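Local coordinates for ESX secretion system protein EccC (Thermomonospora curvata, PDB 4NH0) that forms part of the ESX type VII secretion system, which exports proteins including EsxA and EsxB, and has weak ATPase activity, at residues R375-R386 against V637-R645. Sequence-based numbering, arbitrary orientation.
Sequences RMYDALHGEMVR and VDRPFDQRR
The Phe641 ring has Gly382 CA over one face, a CH-pi contact 4.0 Å from CA to the ring centroid. The edge of the same ring meets a face of His381, where CE2 of Phe641 lies 3.9 Å from CD2 of His381. The two planes stand at 83°, an edge-to-face pair. Val385 CG2 approaches CZ of Phe641. Over one face of the Arg375 guanidinium lie Asp638 OD1 and Pro640 CB. Its salt bridge to Asp638 OD2 is modelled too short, so the exact place is doubtful. Phe641 sits in the beta-hairpin turn between strands 631-639 and 644-651, a type I turn with a G1 bulge. This hairpin edges the sheet of the second FtsK domain and docks on helix 371-394 of the first. The backbones come close at Gly382, whose CA lies 3.4 Å from Phe641 O as a CA-H...O contact. Pro640 CB also packs against Arg375 CG.

CD of Gln643 is anti to its CA (chi2 -180°), which carries the amide out to the helix. Its NE2 gives a weak hydrogen bond to Ala379 O. NE and NH2 of Arg386 grip the Glu383 carboxylate side-on, one nitrogen to each oxygen; Arg387 pairs with OE1. A glutamine in place of Glu383 would probably leave Arg386 and Arg387 without their anionic partner. Gln643 NE2 donates almost straight to Glu383 OE2 at 2.8 Å, from the opposite face of the carboxylate to Arg386 NE.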
loop_
_atom_site.group_PDB
_atom_site.type_symbol
_atom_site.label_atom_id
_atom_site.label_comp_id
_atom_site.label_asym_id
_atom_site.label_seq_id
_atom_site.Cartn_x
_atom_site.Cartn_y
_atom_site.Cartn_z
ATOM N N ARG A 375 -23.050 0.800 -10.736
ATOM C CA ARG A 375 -22.099 1.552 -11.544
ATOM C C ARG A 375 -22.781 2.078 -12.798
ATOM O O ARG A 375 -22.614 3.241 -13.166
ATOM C CB ARG A 375 -20.891 0.697 -11.928
ATOM C CG ARG A 375 -20.136 1.261 -13.121
ATOM C CD ARG A 375 -18.748 0.674 -13.285
ATOM N NE ARG A 375 -18.109 1.190 -14.493
ATOM C CZ ARG A 375 -16.802 1.161 -14.723
ATOM N NH1 ARG A 375 -15.979 0.646 -13.822
ATOM N NH2 ARG A 375 -16.317 1.658 -15.852
ATOM N N MET A 376 -23.554 1.213 -13.448
ATOM C CA MET A 376 -24.285 1.586 -14.653
ATOM C C MET A 376 -25.259 2.720 -14.365
ATOM O O MET A 376 -25.539 3.547 -15.231
ATOM C CB MET A 376 -25.031 0.381 -15.226
ATOM C CG MET A 376 -25.698 0.647 -16.565
ATOM S SD MET A 376 -26.558 -0.795 -17.216
ATOM C CE MET A 376 -27.803 -1.042 -15.955
ATOM N N TYR A 377 -25.774 2.749 -13.139
ATOM C CA TYR A 377 -26.636 3.835 -12.696
ATOM C C TYR A 377 -25.898 5.162 -12.806
ATOM O O TYR A 377 -26.361 6.087 -13.467
ATOM C CB TYR A 377 -27.103 3.602 -11.255
ATOM C CG TYR A 377 -28.053 4.655 -10.725
ATOM C CD1 TYR A 377 -29.427 4.467 -10.781
ATOM C CD2 TYR A 377 -27.577 5.830 -10.156
ATOM C CE1 TYR A 377 -30.299 5.422 -10.296
ATOM C CE2 TYR A 377 -28.443 6.791 -9.671
ATOM C CZ TYR A 377 -29.803 6.581 -9.743
ATOM O OH TYR A 377 -30.667 7.535 -9.258
ATOM N N ASP A 378 -24.738 5.237 -12.160
ATOM C CA ASP A 378 -23.949 6.461 -12.126
ATOM C C ASP A 378 -23.387 6.820 -13.498
ATOM O O ASP A 378 -23.201 7.994 -13.811
ATOM C CB ASP A 378 -22.810 6.326 -11.113
ATOM C CG ASP A 378 -23.310 6.096 -9.700
ATOM O OD1 ASP A 378 -24.416 6.574 -9.373
ATOM O OD2 ASP A 378 -22.598 5.435 -8.916
ATOM N N ALA A 379 -23.117 5.805 -14.312
ATOM C CA ALA A 379 -22.594 6.024 -15.654
ATOM C C ALA A 379 -23.633 6.712 -16.531
ATOM O O ALA A 379 -23.298 7.543 -17.373
ATOM C CB ALA A 379 -22.159 4.709 -16.278
ATOM N N LEU A 380 -24.898 6.358 -16.325
ATOM C CA LEU A 380 -25.994 6.955 -17.075
ATOM C C LEU A 380 -26.460 8.245 -16.416
ATOM O O LEU A 380 -26.775 9.220 -17.097
ATOM C CB LEU A 380 -27.158 5.972 -17.197
ATOM C CG LEU A 380 -26.870 4.713 -18.015
ATOM C CD1 LEU A 380 -28.068 3.780 -18.011
ATOM C CD2 LEU A 380 -26.478 5.080 -19.435
ATOM N N HIS A 381 -26.502 8.241 -15.087
ATOM C CA HIS A 381 -26.846 9.434 -14.321
ATOM C C HIS A 381 -25.872 10.558 -14.645
ATOM O O HIS A 381 -26.250 11.728 -14.684
ATOM C CB HIS A 381 -26.834 9.128 -12.821
ATOM C CG HIS A 381 -27.207 10.294 -11.958
ATOM N ND1 HIS A 381 -27.826 11.422 -12.451
ATOM C CD2 HIS A 381 -27.047 10.504 -10.630
ATOM C CE1 HIS A 381 -28.031 12.277 -11.465
ATOM N NE2 HIS A 381 -27.568 11.743 -10.350
ATOM N N GLY A 382 -24.617 10.192 -14.883
ATOM C CA GLY A 382 -23.602 11.153 -15.267
ATOM C C GLY A 382 -23.830 11.681 -16.669
ATOM O O GLY A 382 -23.531 12.837 -16.961
ATOM N N GLU A 383 -24.363 10.830 -17.540
ATOM C CA GLU A 383 -24.647 11.222 -18.915
ATOM C C GLU A 383 -25.785 12.233 -18.964
ATOM O O GLU A 383 -25.767 13.163 -19.770
ATOM C CB GLU A 383 -24.990 9.996 -19.763
ATOM C CG GLU A 383 -25.350 10.316 -21.206
ATOM C CD GLU A 383 -24.178 10.859 -22.000
ATOM O OE1 GLU A 383 -24.334 11.069 -23.220
ATOM O OE2 GLU A 383 -23.099 11.068 -21.408
ATOM N N MET A 384 -26.772 12.043 -18.096
ATOM C CA MET A 384 -27.894 12.966 -17.987
ATOM C C MET A 384 -27.401 14.358 -17.615
ATOM O O MET A 384 -27.781 15.351 -18.232
ATOM C CB MET A 384 -28.899 12.467 -16.948
ATOM C CG MET A 384 -29.439 11.074 -17.223
ATOM S SD MET A 384 -30.674 11.051 -18.532
ATOM C CE MET A 384 -32.066 11.785 -17.681
ATOM N N VAL A 385 -26.542 14.414 -16.603
ATOM C CA VAL A 385 -25.977 15.674 -16.137
ATOM C C VAL A 385 -25.020 16.260 -17.170
ATOM O O VAL A 385 -24.978 17.471 -17.371
ATOM C CB VAL A 385 -25.236 15.494 -14.798
ATOM C CG1 VAL A 385 -24.698 16.826 -14.299
ATOM C CG2 VAL A 385 -26.159 14.872 -13.764
ATOM N N ARG A 386 -24.252 15.398 -17.829
ATOM C CA ARG A 386 -23.323 15.856 -18.854
ATOM C C ARG A 386 -24.073 16.560 -19.972
ATOM O O ARG A 386 -23.705 17.658 -20.385
ATOM C CB ARG A 386 -22.512 14.695 -19.429
ATOM C CG ARG A 386 -21.620 15.110 -20.589
ATOM C CD ARG A 386 -20.915 13.924 -21.218
ATOM N NE ARG A 386 -21.718 13.308 -22.269
ATOM C CZ ARG A 386 -21.797 13.769 -23.513
ATOM N NH1 ARG A 386 -21.123 14.855 -23.864
ATOM N NH2 ARG A 386 -22.551 13.144 -24.407
ATOM N N VAL A 637 -8.004 4.816 -10.389
ATOM C CA VAL A 637 -9.269 5.078 -9.713
ATOM C C VAL A 637 -10.426 5.075 -10.704
ATOM O O VAL A 637 -10.311 5.620 -11.800
ATOM C CB VAL A 637 -9.237 6.427 -8.970
ATOM C CG1 VAL A 637 -10.530 6.649 -8.201
ATOM C CG2 VAL A 637 -8.051 6.478 -8.033
ATOM N N ASP A 638 -11.536 4.458 -10.318
ATOM C CA ASP A 638 -12.714 4.407 -11.172
ATOM C C ASP A 638 -13.700 5.514 -10.815
ATOM O O ASP A 638 -14.228 5.556 -9.704
ATOM C CB ASP A 638 -13.396 3.041 -11.063
ATOM C CG ASP A 638 -14.375 2.784 -12.194
ATOM O OD1 ASP A 638 -14.640 3.715 -12.984
ATOM O OD2 ASP A 638 -14.883 1.648 -12.294
ATOM N N ARG A 639 -13.939 6.411 -11.768
ATOM C CA ARG A 639 -14.945 7.455 -11.613
ATOM C C ARG A 639 -16.017 7.320 -12.688
ATOM O O ARG A 639 -16.006 8.056 -13.674
ATOM C CB ARG A 639 -14.307 8.845 -11.678
ATOM C CG ARG A 639 -13.526 9.233 -10.435
ATOM C CD ARG A 639 -14.063 10.525 -9.837
ATOM N NE ARG A 639 -13.071 11.595 -9.816
ATOM C CZ ARG A 639 -13.221 12.738 -9.153
ATOM N NH1 ARG A 639 -14.325 12.961 -8.453
ATOM N NH2 ARG A 639 -12.267 13.659 -9.187
ATOM N N PRO A 640 -16.954 6.379 -12.495
ATOM C CA PRO A 640 -17.973 6.065 -13.500
ATOM C C PRO A 640 -18.934 7.221 -13.758
ATOM O O PRO A 640 -19.392 7.392 -14.888
ATOM C CB PRO A 640 -18.712 4.872 -12.888
ATOM C CG PRO A 640 -18.519 5.029 -11.422
ATOM C CD PRO A 640 -17.144 5.603 -11.257
ATOM N N PHE A 641 -19.234 7.999 -12.723
ATOM C CA PHE A 641 -20.125 9.145 -12.858
ATOM C C PHE A 641 -19.536 10.177 -13.811
ATOM O O PHE A 641 -20.246 10.757 -14.630
ATOM C CB PHE A 641 -20.395 9.781 -11.493
ATOM C CG PHE A 641 -21.320 10.966 -11.547
ATOM C CD1 PHE A 641 -20.818 12.253 -11.654
ATOM C CD2 PHE A 641 -22.692 10.791 -11.490
ATOM C CE1 PHE A 641 -21.667 13.341 -11.704
ATOM C CE2 PHE A 641 -23.546 11.876 -11.539
ATOM C CZ PHE A 641 -23.033 13.153 -11.646
ATOM N N ASP A 642 -18.232 10.398 -13.695
ATOM C CA ASP A 642 -17.540 11.359 -14.542
ATOM C C ASP A 642 -17.123 10.716 -15.859
ATOM O O ASP A 642 -16.458 11.342 -16.684
ATOM C CB ASP A 642 -16.322 11.928 -13.814
ATOM C CG ASP A 642 -16.672 12.502 -12.454
ATOM O OD1 ASP A 642 -16.974 13.711 -12.376
ATOM O OD2 ASP A 642 -16.648 11.742 -11.464
ATOM N N GLN A 643 -17.521 9.458 -16.038
ATOM C CA GLN A 643 -17.273 8.706 -17.265
ATOM C C GLN A 643 -15.791 8.635 -17.615
ATOM O O GLN A 643 -15.419 8.686 -18.787
ATOM C CB GLN A 643 -18.055 9.316 -18.431
ATOM C CG GLN A 643 -19.560 9.295 -18.238
ATOM C CD GLN A 643 -20.304 9.902 -19.407
ATOM O OE1 GLN A 643 -19.697 10.405 -20.352
ATOM N NE2 GLN A 643 -21.629 9.855 -19.353
ATOM N N ARG A 644 -14.951 8.517 -16.593
ATOM C CA ARG A 644 -13.516 8.390 -16.804
ATOM C C ARG A 644 -12.878 7.564 -15.698
ATOM O O ARG A 644 -13.536 7.189 -14.729
ATOM C CB ARG A 644 -12.853 9.765 -16.879
ATOM C CG ARG A 644 -12.845 10.523 -15.564
ATOM C CD ARG A 644 -12.112 11.846 -15.693
ATOM N NE ARG A 644 -11.939 12.499 -14.399
ATOM C CZ ARG A 644 -12.800 13.368 -13.882
ATOM N NH1 ARG A 644 -13.897 13.694 -14.550
ATOM N NH2 ARG A 644 -12.563 13.913 -12.696
ATOM N N ARG A 645 -11.591 7.278 -15.855
ATOM C CA ARG A 645 -10.834 6.576 -14.830
ATOM C C ARG A 645 -9.491 7.259 -14.624
ATOM O O ARG A 645 -8.659 7.300 -15.529
ATOM C CB ARG A 645 -10.636 5.108 -15.205
ATOM C CG ARG A 645 -11.913 4.285 -15.205
ATOM C CD ARG A 645 -11.698 2.968 -15.924
ATOM N NE ARG A 645 -10.556 3.041 -16.829
ATOM C CZ ARG A 645 -9.973 1.986 -17.389
ATOM N NH1 ARG A 645 -10.425 0.765 -17.137
ATOM N NH2 ARG A 645 -8.938 2.153 -18.200
#